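Local coordinates for protein flavin-dependent monooxygenase, oxygenase subunit HsaA (Rhodococcus sp., PDB 2RFQ) that hydroxylates the phenolic ring of the cholesterol breakdown product 3-HSA to the catechol 3,4-DHSA, using reduced FMN and oxygen, as the oxygenase component of a two-component monooxygenase, at residues 21-26 with 38-43; 67-72 with 241-246; 94-99 with 105-110; 254-259 with 353-358; 305-308 with 314-317. All blocks are in the same frame, centred on the assembly; numbering follows the deposited sequence.

Contact 1: 21-26 with 38-43; sequences PTLRER and DDSMKA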
# COMPACT_ATOMS: atom_id res chain seq x y z
N PRO A 21 -19.04 22.64 -19.17
CA PRO A 21 -20.36 22.37 -18.55
C PRO A 21 -21.27 21.53 -19.44
O PRO A 21 -22.00 20.68 -18.94
CB PRO A 21 -20.94 23.79 -18.32
CG PRO A 21 -19.71 24.66 -18.21
CD PRO A 21 -18.78 24.09 -19.25
N THR A 22 -21.22 21.75 -20.76
CA THR A 22 -22.00 20.96 -21.70
C THR A 22 -21.58 19.51 -21.63
O THR A 22 -22.42 18.62 -21.51
CB THR A 22 -21.85 21.51 -23.14
OG1 THR A 22 -22.41 22.83 -23.18
CG2 THR A 22 -22.58 20.64 -24.15
N LEU A 23 -20.27 19.28 -21.66
CA LEU A 23 -19.74 17.92 -21.57
C LEU A 23 -20.16 17.21 -20.27
O LEU A 23 -20.54 16.03 -20.31
CB LEU A 23 -18.21 17.91 -21.74
CG LEU A 23 -17.71 18.53 -23.05
CD1 LEU A 23 -16.19 18.33 -23.15
CD2 LEU A 23 -18.42 17.93 -24.28
N ARG A 24 -20.10 17.91 -19.13
CA ARG A 24 -20.51 17.33 -17.85
C ARG A 24 -21.98 16.98 -17.88
O ARG A 24 -22.37 15.91 -17.45
CB ARG A 24 -20.27 18.28 -16.69
CG ARG A 24 -18.84 18.55 -16.38
CD ARG A 24 -18.67 19.24 -15.02
NE ARG A 24 -17.34 19.83 -15.03
CZ ARG A 24 -17.07 21.10 -15.33
NH1 ARG A 24 -15.81 21.50 -15.37
NH2 ARG A 24 -18.07 21.96 -15.55
N GLU A 25 -22.81 17.91 -18.36
CA GLU A 25 -24.26 17.70 -18.39
C GLU A 25 -24.64 16.49 -19.23
O GLU A 25 -25.61 15.81 -18.93
CB GLU A 25 -24.97 18.94 -18.90
CG GLU A 25 -24.91 20.10 -17.94
CD GLU A 25 -25.48 21.38 -18.50
OE1 GLU A 25 -25.65 21.48 -19.73
OE2 GLU A 25 -25.77 22.29 -17.70
N ARG A 26 -23.84 16.21 -20.27
CA ARG A 26 -24.14 15.13 -21.19
C ARG A 26 -23.52 13.80 -20.78
O ARG A 26 -23.72 12.80 -21.48
CB ARG A 26 -23.63 15.47 -22.59
CG ARG A 26 -24.29 16.68 -23.21
CD ARG A 26 -23.82 16.77 -24.63
NE ARG A 26 -24.65 17.73 -25.36
CZ ARG A 26 -24.22 18.46 -26.38
NH1 ARG A 26 -22.98 18.34 -26.83
NH2 ARG A 26 -25.05 19.31 -26.97
N ASP A 38 -22.76 13.45 -31.37
CA ASP A 38 -22.29 14.15 -32.57
C ASP A 38 -22.04 15.61 -32.24
O ASP A 38 -21.05 16.19 -32.69
CB ASP A 38 -23.32 14.08 -33.70
CG ASP A 38 -23.60 12.66 -34.18
OD1 ASP A 38 -22.80 11.74 -33.91
OD2 ASP A 38 -24.62 12.50 -34.90
N ASP A 39 -22.94 16.19 -31.43
CA ASP A 39 -22.86 17.63 -31.18
C ASP A 39 -21.66 17.96 -30.30
O ASP A 39 -21.05 19.03 -30.44
CB ASP A 39 -24.15 18.17 -30.56
CG ASP A 39 -24.19 19.66 -30.60
OD1 ASP A 39 -24.19 20.20 -31.72
OD2 ASP A 39 -24.15 20.28 -29.52
N SER A 40 -21.27 17.03 -29.42
CA SER A 40 -20.02 17.21 -28.65
C SER A 40 -18.80 17.18 -29.56
O SER A 40 -17.88 18.00 -29.44
CB SER A 40 -19.89 16.14 -27.54
OG SER A 40 -20.87 16.33 -26.50
N MSE A 41 -18.77 16.22 -30.47
CA MSE A 41 -17.62 16.13 -31.40
C MSE A 41 -17.56 17.40 -32.28
O MSE A 41 -16.46 17.92 -32.54
CB MSE A 41 -17.68 14.85 -32.24
CG MSE A 41 -17.57 13.56 -31.42
SE MSE A 41 -15.80 13.41 -30.54
CE MSE A 41 -14.72 12.92 -32.09
N LYS A 42 -18.72 17.90 -32.72
CA LYS A 42 -18.76 19.14 -33.50
C LYS A 42 -18.23 20.32 -32.69
O LYS A 42 -17.41 21.09 -33.18
CB LYS A 42 -20.19 19.39 -33.98
CG LYS A 42 -20.37 20.65 -34.79
CD LYS A 42 -21.80 20.71 -35.35
CE LYS A 42 -22.06 22.02 -36.13
NZ LYS A 42 -22.27 23.18 -35.23
N ALA A 43 -18.66 20.42 -31.43
CA ALA A 43 -18.22 21.53 -30.58
C ALA A 43 -16.72 21.42 -30.34
O ALA A 43 -16.01 22.44 -30.36
CB ALA A 43 -18.96 21.52 -29.27
O HOH W 1 -21.80 20.55 -27.95
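The flat guanidinium of Arg26 meets helix 38-47 with its edge: Ser40 OG and Asp39 OD2 both lie close to its plane, while one face rests on its own segment, with Thr22 CG2 over the centre of the group. NH1 donates to Ser40 OG at 2.9 Å with an angle of 151° at the hydrogen. NH2 makes a salt bridge to Asp39 OD2, also 2.9 Å, meeting it on the anti side of the carboxylate and slightly out of its plane; the guanidinium and carboxylate planes stand 73° apart. A water bridges the pair as well, accepting from Arg26 NH1 at 2.7 Å and donating to Asp39 OD2 at 2.8 Å. Asp39 presents this oxygen because its CG is anti to the backbone N (chi1 -167°). The contact joins the end of helix 11-25 to the first turns of helix 38-47, two neighbours in the all-helical N-terminal domain of the acyl-CoA dehydrogenase fold. With an alanine in place of Arg26, Asp39 would probably lose its charged mate across the contact, and Ser40 OG the N-H it accepts. Leu23 adds a van der Waals contact on the buried side, its CD2 3.7 Å from Ser40 OG and 4.0 Å from Ser40 CB. On the far side of helix 38-47, Met41, here selenomethionine, packs on Val85 and Ile89 of helix 80-96.

Contact 2: 67-72 with 241-246; sequences LFYSAV and ISAPIV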
# COMPACT_ATOMS: atom_id res chain seq x y z
N LEU A 67 0.72 21.27 -24.61
CA LEU A 67 -0.57 21.93 -24.83
C LEU A 67 -1.64 20.89 -25.19
O LEU A 67 -2.75 20.92 -24.64
CB LEU A 67 -0.45 22.99 -25.93
CG LEU A 67 -1.78 23.60 -26.39
CD1 LEU A 67 -2.57 24.30 -25.31
CD2 LEU A 67 -1.55 24.57 -27.54
N PHE A 68 -1.29 19.96 -26.07
CA PHE A 68 -2.24 18.92 -26.48
C PHE A 68 -2.67 18.08 -25.27
O PHE A 68 -3.89 17.88 -25.05
CB PHE A 68 -1.63 18.00 -27.55
CG PHE A 68 -2.54 16.86 -27.92
CD1 PHE A 68 -3.64 17.06 -28.75
CD2 PHE A 68 -2.29 15.57 -27.42
CE1 PHE A 68 -4.49 16.01 -29.09
CE2 PHE A 68 -3.16 14.51 -27.73
CZ PHE A 68 -4.25 14.73 -28.56
N TYR A 69 -1.71 17.61 -24.46
CA TYR A 69 -2.09 16.76 -23.32
C TYR A 69 -2.84 17.55 -22.24
O TYR A 69 -3.69 16.98 -21.55
CB TYR A 69 -0.90 16.00 -22.74
CG TYR A 69 -0.28 15.04 -23.73
CD1 TYR A 69 -1.03 14.01 -24.30
CD2 TYR A 69 1.05 15.20 -24.11
CE1 TYR A 69 -0.46 13.13 -25.23
CE2 TYR A 69 1.64 14.32 -25.03
CZ TYR A 69 0.89 13.29 -25.58
OH TYR A 69 1.50 12.44 -26.49
N SER A 70 -2.55 18.84 -22.13
CA SER A 70 -3.26 19.74 -21.20
C SER A 70 -4.72 19.86 -21.63
O SER A 70 -5.62 19.85 -20.78
CB SER A 70 -2.58 21.11 -21.18
OG SER A 70 -1.29 20.95 -20.61
N ALA A 71 -4.95 19.93 -22.94
CA ALA A 71 -6.32 20.00 -23.49
C ALA A 71 -7.08 18.71 -23.21
O ALA A 71 -8.24 18.71 -22.77
CB ALA A 71 -6.28 20.30 -24.98
N VAL A 72 -6.38 17.59 -23.41
CA VAL A 72 -6.93 16.27 -23.10
C VAL A 72 -7.33 16.15 -21.63
O VAL A 72 -8.45 15.72 -21.31
CB VAL A 72 -5.94 15.16 -23.47
CG1 VAL A 72 -6.40 13.80 -22.90
CG2 VAL A 72 -5.90 15.07 -25.00
N ILE A 241 -2.83 7.82 -23.73
CA ILE A 241 -3.62 6.89 -22.95
C ILE A 241 -3.65 7.27 -21.46
O ILE A 241 -4.69 7.11 -20.81
CB ILE A 241 -3.06 5.44 -23.17
CG1 ILE A 241 -3.16 5.06 -24.65
CG2 ILE A 241 -3.65 4.43 -22.16
CD1 ILE A 241 -4.59 5.24 -25.26
N SER A 242 -2.54 7.75 -20.92
CA SER A 242 -2.54 8.13 -19.50
C SER A 242 -3.18 9.50 -19.26
O SER A 242 -3.85 9.70 -18.24
CB SER A 242 -1.11 8.13 -18.92
OG SER A 242 -0.57 6.82 -18.95
N ALA A 243 -2.95 10.45 -20.16
CA ALA A 243 -3.45 11.83 -19.93
C ALA A 243 -4.96 11.91 -19.63
O ALA A 243 -5.35 12.60 -18.68
CB ALA A 243 -3.06 12.76 -21.10
N PRO A 244 -5.81 11.19 -20.39
CA PRO A 244 -7.25 11.25 -20.07
C PRO A 244 -7.56 10.61 -18.71
O PRO A 244 -8.44 11.08 -18.02
CB PRO A 244 -7.93 10.52 -21.24
CG PRO A 244 -6.85 9.70 -21.89
CD PRO A 244 -5.53 10.35 -21.58
N ILE A 245 -6.81 9.59 -18.32
CA ILE A 245 -7.06 8.97 -17.01
C ILE A 245 -6.68 9.93 -15.90
O ILE A 245 -7.42 10.08 -14.91
CB ILE A 245 -6.38 7.61 -16.90
CG1 ILE A 245 -6.93 6.68 -17.99
CG2 ILE A 245 -6.61 7.03 -15.51
CD1 ILE A 245 -6.15 5.33 -18.13
N VAL A 246 -5.52 10.59 -16.04
CA VAL A 246 -5.16 11.68 -15.13
C VAL A 246 -6.29 12.76 -15.08
O VAL A 246 -6.71 13.17 -14.01
CB VAL A 246 -3.78 12.29 -15.48
CG1 VAL A 246 -3.49 13.50 -14.59
CG2 VAL A 246 -2.71 11.20 -15.30
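Tyr69 and Val72, one turn apart on helix 65-76, both touch the methyl of Ala243; no hydrogen bond crosses between the segments, and the side chains meet by apolar packing. Ala243 CB sits 4.0 Å from Tyr69 CD1, approaching the ring obliquely, and 3.9 Å from Val72 CG1. The same valine methyl also reaches the proline, with Pro244 CD at 3.8 Å from Val72 CG1; it gets there because CG1 is anti to the backbone N (chi1 170°), and the two side chains lie alongside one another, pointing the same way. With only a methyl at Ala243 in the way, Val72 CG1 comes within 3.7 Å of Pro244 N. The segment axes approach to 8.9 Å and cross at -41°. Polar bonding is left to outside partners: Tyr69 OH hydrogen-bonds to Ile236 O, about two turns before Ala243 on helix 233-266. Pro244 also packs on Trp84, an FMN-binding residue by similarity. The arrangement is helix-on-helix packing between the N-terminal and C-terminal helical domains of the acyl-CoA dehydrogenase fold.

Contact 3: 94-99 with 105-110; sequences WHLALF and EDVWGN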
# COMPACT_ATOMS: atom_id res chain seq x y z
N TRP A 94 -1.42 13.70 -35.42
CA TRP A 94 0.03 13.66 -35.28
C TRP A 94 0.58 12.46 -36.10
O TRP A 94 1.53 12.60 -36.87
CB TRP A 94 0.41 13.52 -33.79
CG TRP A 94 1.89 13.43 -33.50
CD1 TRP A 94 2.74 14.47 -33.18
CD2 TRP A 94 2.71 12.24 -33.51
NE1 TRP A 94 4.03 14.00 -33.01
CE2 TRP A 94 4.03 12.64 -33.19
CE3 TRP A 94 2.44 10.89 -33.74
CZ2 TRP A 94 5.08 11.73 -33.10
CZ3 TRP A 94 3.52 9.97 -33.67
CH2 TRP A 94 4.81 10.41 -33.36
N HIS A 95 -0.02 11.30 -35.91
CA HIS A 95 0.45 10.09 -36.61
C HIS A 95 0.38 10.27 -38.13
O HIS A 95 1.33 9.94 -38.85
CB HIS A 95 -0.37 8.86 -36.17
CG HIS A 95 0.21 7.55 -36.62
ND1 HIS A 95 -0.45 6.35 -36.44
CD2 HIS A 95 1.38 7.24 -37.23
CE1 HIS A 95 0.29 5.36 -36.92
NE2 HIS A 95 1.41 5.87 -37.39
N LEU A 96 -0.73 10.84 -38.63
CA LEU A 96 -0.86 11.00 -40.07
C LEU A 96 0.19 11.94 -40.67
O LEU A 96 0.56 11.79 -41.83
CB LEU A 96 -2.27 11.48 -40.44
CG LEU A 96 -2.60 11.45 -41.94
CD1 LEU A 96 -2.51 10.04 -42.51
CD2 LEU A 96 -3.98 12.07 -42.23
N ALA A 97 0.67 12.90 -39.88
CA ALA A 97 1.74 13.81 -40.31
C ALA A 97 3.01 13.08 -40.72
O ALA A 97 3.85 13.64 -41.42
CB ALA A 97 2.06 14.79 -39.19
N LEU A 98 3.15 11.83 -40.25
CA LEU A 98 4.33 11.02 -40.52
C LEU A 98 4.17 10.18 -41.79
O LEU A 98 5.17 9.74 -42.36
CB LEU A 98 4.68 10.12 -39.32
CG LEU A 98 4.85 10.79 -37.95
CD1 LEU A 98 5.00 9.74 -36.85
CD2 LEU A 98 6.06 11.68 -37.98
N PHE A 99 2.93 9.98 -42.23
CA PHE A 99 2.68 9.25 -43.47
C PHE A 99 3.14 10.11 -44.66
O PHE A 99 3.41 11.31 -44.52
CB PHE A 99 1.19 8.91 -43.66
CG PHE A 99 0.71 7.71 -42.87
CD1 PHE A 99 0.30 6.54 -43.52
CD2 PHE A 99 0.59 7.78 -41.48
CE1 PHE A 99 -0.21 5.44 -42.78
CE2 PHE A 99 0.09 6.69 -40.74
CZ PHE A 99 -0.32 5.53 -41.39
N GLU A 105 -2.72 14.06 -48.26
CA GLU A 105 -3.58 14.65 -49.27
C GLU A 105 -4.86 13.81 -49.46
O GLU A 105 -5.96 14.35 -49.57
CB GLU A 105 -2.82 14.81 -50.60
CG GLU A 105 -3.69 15.31 -51.76
CD GLU A 105 -4.06 16.79 -51.68
OE1 GLU A 105 -3.31 17.58 -51.05
OE2 GLU A 105 -5.10 17.18 -52.28
N ASP A 106 -4.72 12.48 -49.48
CA ASP A 106 -5.89 11.59 -49.55
C ASP A 106 -6.93 11.89 -48.47
O ASP A 106 -8.13 11.92 -48.74
CB ASP A 106 -5.48 10.12 -49.48
CG ASP A 106 -4.74 9.64 -50.72
OD1 ASP A 106 -4.74 10.33 -51.75
OD2 ASP A 106 -4.16 8.54 -50.64
N VAL A 107 -6.43 12.10 -47.25
CA VAL A 107 -7.29 12.32 -46.10
C VAL A 107 -7.83 13.74 -46.01
O VAL A 107 -9.04 13.93 -45.80
CB VAL A 107 -6.54 11.93 -44.80
CG1 VAL A 107 -7.38 12.23 -43.57
CG2 VAL A 107 -6.16 10.42 -44.87
N TRP A 108 -6.94 14.72 -46.17
CA TRP A 108 -7.26 16.12 -45.85
C TRP A 108 -7.33 17.05 -47.06
O TRP A 108 -7.63 18.25 -46.90
CB TRP A 108 -6.23 16.68 -44.86
CG TRP A 108 -6.36 16.14 -43.44
CD1 TRP A 108 -7.52 15.87 -42.75
CD2 TRP A 108 -5.29 15.87 -42.53
NE1 TRP A 108 -7.23 15.41 -41.48
CE2 TRP A 108 -5.87 15.41 -41.32
CE3 TRP A 108 -3.89 15.95 -42.63
CZ2 TRP A 108 -5.09 15.05 -40.20
CZ3 TRP A 108 -3.12 15.60 -41.52
CH2 TRP A 108 -3.72 15.15 -40.32
N GLY A 109 -7.06 16.52 -48.25
CA GLY A 109 -7.00 17.34 -49.44
C GLY A 109 -8.24 18.17 -49.73
O GLY A 109 -8.13 19.24 -50.35
N ASN A 110 -9.41 17.70 -49.30
CA ASN A 110 -10.66 18.43 -49.56
C ASN A 110 -11.31 18.99 -48.30
O ASN A 110 -12.17 19.87 -48.37
CB ASN A 110 -11.67 17.53 -50.29
CG ASN A 110 -11.26 17.25 -51.74
OD1 ASN A 110 -11.33 16.10 -52.20
ND2 ASN A 110 -10.83 18.28 -52.46
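Leu96 and Trp108 approach from opposite directions, and the leucine lays a methyl on the indole. Leu96 CD2 stands 3.6 Å from the centroid of the six-membered ring, only 9° off its normal, which makes a well-aligned CH-pi contact over the face. Val107 CG1 lies over that same face, 3.7 Å above the ring plane. Leu96 and Val107 reach toward each other tip to tip, so Leu96 CD2 also packs against Val107 CB, again at 3.6 Å, and ends up in the angle between the valine and the indole. What brings it there is a leucine CG swung anti to the backbone N (chi1 -169°). This buried contact lies near the end of helix 80-96, where a type I turn runs from Leu96 to Phe99 and the chain doubles back into helix 101-108, the last helix before the strands of the central beta domain in this acyl-CoA dehydrogenase-like fold. Leu170 of strand 162-172 packs on Leu96 and Val107 alike. A serine in place of Trp108 would probably leave a gap beneath the Leu96 methyl and cost Val114 O the N-H it receives from Trp108 NE1. The indole also meets the ring of Trp58, their planes about 50° apart.

Contact 4: 254-259 with 353-358; sequences DAHVEH and TPLQRF. With 1PS (3-pyridinium-1-ylpropane-1-sulfonate), chain E.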
# COMPACT_ATOMS: atom_id res chain seq x y z
N ASP A 254 -12.47 17.06 -8.10
CA ASP A 254 -13.26 18.29 -8.01
C ASP A 254 -14.71 17.96 -7.65
O ASP A 254 -15.31 18.67 -6.83
CB ASP A 254 -13.20 19.04 -9.34
CG ASP A 254 -11.86 19.70 -9.59
OD1 ASP A 254 -11.04 19.89 -8.64
OD2 ASP A 254 -11.62 20.05 -10.77
N ALA A 255 -15.26 16.89 -8.23
CA ALA A 255 -16.67 16.51 -7.97
C ALA A 255 -16.79 16.15 -6.49
O ALA A 255 -17.70 16.62 -5.79
CB ALA A 255 -17.11 15.32 -8.87
N HIS A 256 -15.83 15.35 -6.01
CA HIS A 256 -15.83 14.90 -4.62
C HIS A 256 -15.69 16.06 -3.65
O HIS A 256 -16.49 16.20 -2.71
CB HIS A 256 -14.69 13.90 -4.40
CG HIS A 256 -14.54 13.44 -2.97
ND1 HIS A 256 -15.42 12.56 -2.38
CD2 HIS A 256 -13.61 13.75 -2.03
CE1 HIS A 256 -15.03 12.33 -1.14
NE2 HIS A 256 -13.93 13.03 -0.90
N VAL A 257 -14.71 16.92 -3.88
CA VAL A 257 -14.52 18.07 -2.97
C VAL A 257 -15.71 19.05 -2.99
O VAL A 257 -16.10 19.56 -1.94
CB VAL A 257 -13.16 18.77 -3.21
CG1 VAL A 257 -13.03 20.09 -2.39
CG2 VAL A 257 -12.03 17.81 -2.89
N GLU A 258 -16.30 19.28 -4.17
CA GLU A 258 -17.49 20.14 -4.25
C GLU A 258 -18.64 19.57 -3.43
O GLU A 258 -19.23 20.27 -2.60
CB GLU A 258 -17.93 20.33 -5.69
CG GLU A 258 -19.26 21.11 -5.83
CD GLU A 258 -19.60 21.33 -7.28
OE1 GLU A 258 -20.07 20.38 -7.94
OE2 GLU A 258 -19.38 22.46 -7.77
N HIS A 259 -18.92 18.28 -3.62
CA HIS A 259 -20.02 17.65 -2.90
C HIS A 259 -19.74 17.58 -1.40
O HIS A 259 -20.59 17.96 -0.58
CB HIS A 259 -20.29 16.26 -3.45
CG HIS A 259 -21.45 15.59 -2.79
ND1 HIS A 259 -22.76 15.86 -3.14
CD2 HIS A 259 -21.51 14.68 -1.78
CE1 HIS A 259 -23.57 15.13 -2.39
NE2 HIS A 259 -22.84 14.42 -1.55
N THR A 353 -24.43 9.48 -11.24
CA THR A 353 -23.63 10.50 -10.54
C THR A 353 -22.15 10.44 -10.99
O THR A 353 -21.66 9.39 -11.44
CB THR A 353 -23.77 10.40 -9.02
OG1 THR A 353 -23.27 9.13 -8.57
CG2 THR A 353 -25.26 10.60 -8.59
N PRO A 354 -21.46 11.60 -10.95
CA PRO A 354 -20.12 11.64 -11.56
C PRO A 354 -19.03 10.74 -10.96
O PRO A 354 -18.26 10.14 -11.72
CB PRO A 354 -19.73 13.13 -11.46
CG PRO A 354 -21.01 13.88 -11.30
CD PRO A 354 -21.91 12.94 -10.52
N LEU A 355 -18.95 10.62 -9.64
CA LEU A 355 -17.74 9.99 -9.09
C LEU A 355 -17.66 8.50 -9.43
O LEU A 355 -16.56 8.00 -9.80
CB LEU A 355 -17.63 10.26 -7.60
CG LEU A 355 -16.47 9.66 -6.83
CD1 LEU A 355 -15.11 10.15 -7.37
CD2 LEU A 355 -16.60 10.03 -5.34
N GLN A 356 -18.78 7.77 -9.30
CA GLN A 356 -18.78 6.34 -9.65
C GLN A 356 -18.48 6.15 -11.15
O GLN A 356 -17.90 5.13 -11.54
CB GLN A 356 -20.08 5.63 -9.26
CG GLN A 356 -21.34 6.28 -9.80
CD GLN A 356 -21.74 5.77 -11.19
OE1 GLN A 356 -21.57 4.59 -11.51
NE2 GLN A 356 -22.35 6.66 -12.01
N ARG A 357 -18.89 7.13 -11.97
CA ARG A 357 -18.57 7.06 -13.41
C ARG A 357 -17.08 7.22 -13.67
O ARG A 357 -16.50 6.45 -14.44
CB ARG A 357 -19.37 8.10 -14.20
CG ARG A 357 -19.39 7.79 -15.69
CD ARG A 357 -20.05 8.90 -16.46
NE ARG A 357 -21.46 9.02 -16.08
CZ ARG A 357 -21.98 10.04 -15.40
NH1 ARG A 357 -21.22 11.06 -15.02
NH2 ARG A 357 -23.28 10.04 -15.12
N PHE A 358 -16.44 8.24 -13.06
CA PHE A 358 -14.99 8.40 -13.22
C PHE A 358 -14.27 7.16 -12.74
O PHE A 358 -13.26 6.76 -13.32
CB PHE A 358 -14.53 9.60 -12.42
CG PHE A 358 -14.87 10.95 -13.05
CD1 PHE A 358 -14.43 11.28 -14.35
CD2 PHE A 358 -15.58 11.90 -12.31
CE1 PHE A 358 -14.72 12.54 -14.90
CE2 PHE A 358 -15.90 13.16 -12.86
CZ PHE A 358 -15.44 13.48 -14.15
N1 1PS E . -24.76 12.33 -5.10
C1 1PS E . -25.51 11.22 -4.89
C2 1PS E . -26.86 11.20 -5.25
C3 1PS E . -25.30 13.44 -5.65
C4 1PS E . -26.64 13.47 -6.03
C5 1PS E . -27.43 12.33 -5.83
C6 1PS E . -23.34 12.35 -4.70
C7 1PS E . -22.49 11.46 -5.60
C8 1PS E . -21.00 11.62 -5.29
S1 1PS E . -20.28 12.82 -6.22
O1 1PS E . -18.94 13.01 -5.62
O2 1PS E . -21.03 14.10 -6.16
O3 1PS E . -20.27 12.37 -7.65
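Leu355 N donates to sulfonate oxygen O3 of the bound 3-pyridinium-1-ylpropane-1-sulfonate at 3.0 Å, with an angle of 145° at the hydrogen. This N-H belongs to the opening turn of helix 354-365, whose dipole would probably favour a negative group here. Pro354 CD closes to 3.4 Å from the same ligand O3. On the other helix His259 CB comes within 3.5 Å of ligand O2. The His259 ring then turns a face to the ligand's propyl linker, with C6 lying 3.6 Å above its plane and offset toward the rim. Across from it Thr353 CG2 touches the pyridinium ring at C2, 3.8 Å away. The ligand thus lies between helix 233-266 and the start of helix 354-365, two members of the C-terminal helical bundle of the acyl-CoA dehydrogenase fold. Direct packing of the protein segments is looser: Ala255 CB meets Pro354 CB at 4.3 Å, and Leu355 CD2 lies obliquely to the His256 ring. Leu340 and Ser344 of helix 316-344 pack on that imidazole too. Gln356 folds back so that its NE2 donates to Thr353 O at 2.9 Å, in the carbonyl plane and on a lone pair, though the Gln356 amide is tilted from the bond.

Contact 5: 305-308 with 314-317; sequences YALL and VPFE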
# COMPACT_ATOMS: atom_id res chain seq x y z
N TYR A 305 10.57 17.37 -25.59
CA TYR A 305 10.27 18.40 -26.60
C TYR A 305 11.32 19.50 -26.59
O TYR A 305 11.74 19.98 -27.64
CB TYR A 305 8.88 18.99 -26.34
CG TYR A 305 8.39 19.93 -27.41
CD1 TYR A 305 8.22 19.49 -28.74
CD2 TYR A 305 8.08 21.26 -27.10
CE1 TYR A 305 7.76 20.36 -29.74
CE2 TYR A 305 7.61 22.12 -28.08
CZ TYR A 305 7.45 21.68 -29.39
OH TYR A 305 6.99 22.55 -30.34
N ALA A 306 11.74 19.89 -25.39
CA ALA A 306 12.80 20.93 -25.28
C ALA A 306 14.07 20.51 -25.99
O ALA A 306 14.74 21.33 -26.64
CB ALA A 306 13.09 21.25 -23.82
N LEU A 307 14.43 19.22 -25.86
CA LEU A 307 15.64 18.74 -26.52
C LEU A 307 15.47 18.83 -28.04
O LEU A 307 16.37 19.27 -28.73
CB LEU A 307 15.96 17.31 -26.08
CG LEU A 307 16.43 17.18 -24.63
CD1 LEU A 307 16.33 15.73 -24.19
CD2 LEU A 307 17.88 17.66 -24.55
N LEU A 308 14.31 18.43 -28.55
CA LEU A 308 14.04 18.49 -29.97
C LEU A 308 14.09 19.92 -30.50
O LEU A 308 14.66 20.17 -31.55
CB LEU A 308 12.70 17.85 -30.31
CG LEU A 308 12.68 16.33 -30.03
CD1 LEU A 308 11.24 15.84 -30.20
CD2 LEU A 308 13.62 15.61 -30.99
N VAL A 314 16.51 12.82 -28.50
CA VAL A 314 15.94 12.46 -27.21
C VAL A 314 16.71 11.23 -26.74
O VAL A 314 16.71 10.21 -27.44
CB VAL A 314 14.43 12.10 -27.31
CG1 VAL A 314 13.94 11.57 -25.97
CG2 VAL A 314 13.59 13.31 -27.76
N PRO A 315 17.42 11.33 -25.60
CA PRO A 315 18.19 10.14 -25.23
C PRO A 315 17.31 9.00 -24.76
O PRO A 315 16.24 9.23 -24.20
CB PRO A 315 19.10 10.63 -24.09
CG PRO A 315 18.49 11.84 -23.57
CD PRO A 315 17.63 12.45 -24.67
N PHE A 316 17.81 7.78 -24.98
CA PHE A 316 17.07 6.61 -24.59
C PHE A 316 16.72 6.58 -23.11
O PHE A 316 15.60 6.16 -22.76
CB PHE A 316 17.83 5.35 -24.99
CG PHE A 316 16.98 4.12 -25.03
CD1 PHE A 316 15.91 4.02 -25.93
CD2 PHE A 316 17.22 3.06 -24.16
CE1 PHE A 316 15.10 2.89 -25.95
CE2 PHE A 316 16.43 1.92 -24.19
CZ PHE A 316 15.37 1.84 -25.08
N GLU A 317 17.63 7.06 -22.24
CA GLU A 317 17.35 7.07 -20.80
C GLU A 317 16.09 7.87 -20.49
O GLU A 317 15.31 7.49 -19.61
CB GLU A 317 18.55 7.54 -19.95
CG GLU A 317 18.91 9.04 -20.03
CD GLU A 317 18.11 9.99 -19.09
OE1 GLU A 317 18.02 11.20 -19.44
OE2 GLU A 317 17.58 9.58 -18.01
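This is a small apolar contact near the protein surface, made where two successive helices of the C-terminal domain turn into one another. Leu307 and Leu308, near the end of helix 277-309, meet Val314 and Pro315, which lead into helix 316-344, and no hydrogen bond crosses between the segments. Leu307 and Pro315 reach toward each other tip to tip, the leucine CD1 touching the ring at CD, 3.6 Å away. That methyl is carried out by a CG set anti to the carbonyl carbon (chi1 -69°). Beside this pair, Leu308 and Val314 pass at a slant. Their nearest atoms, Leu308 CG and Val314 CG2, are 3.9 Å apart, and the leucine branch CD2 lies 4.0 Å from the same valine CG2. Leu307 meets chiefly Pro315, though its CD1 also comes within 4.5 Å of Val314 CA. Leu307 also packs on Leu318, in the first turn of the second helix, and Leu308 on Met231. Pro315 occupies the N-cap position of helix 316-344, immediately before its first turn. The arrangement is a short helix-loop-helix connection between consecutive helices of the C-terminal bundle in the acyl-CoA dehydrogenase fold.

In the fold
Measured between centres, contacts 1 and 3 lie about 26 Å apart within the N-terminal helical domain, and contacts 4 and 5 about 37 Å apart within the C-terminal one. Contact 2, centred only about 7 Å from the chain's centre, joins the two domains and shares helix 233-266 with contact 4, their centres about 19 Å apart. Along the chain contact 1 closes first; contact 3 then falls between the two halves of contact 2, as does the strand-rich domain, and contact 5 between those of contact 4. Contacts 3 and 4 lie on opposite sides of the chain's centre. Long helix 233-266 thus runs from the domain junction, near Trp84, which by similarity binds FMN, to the sulfonate ligand.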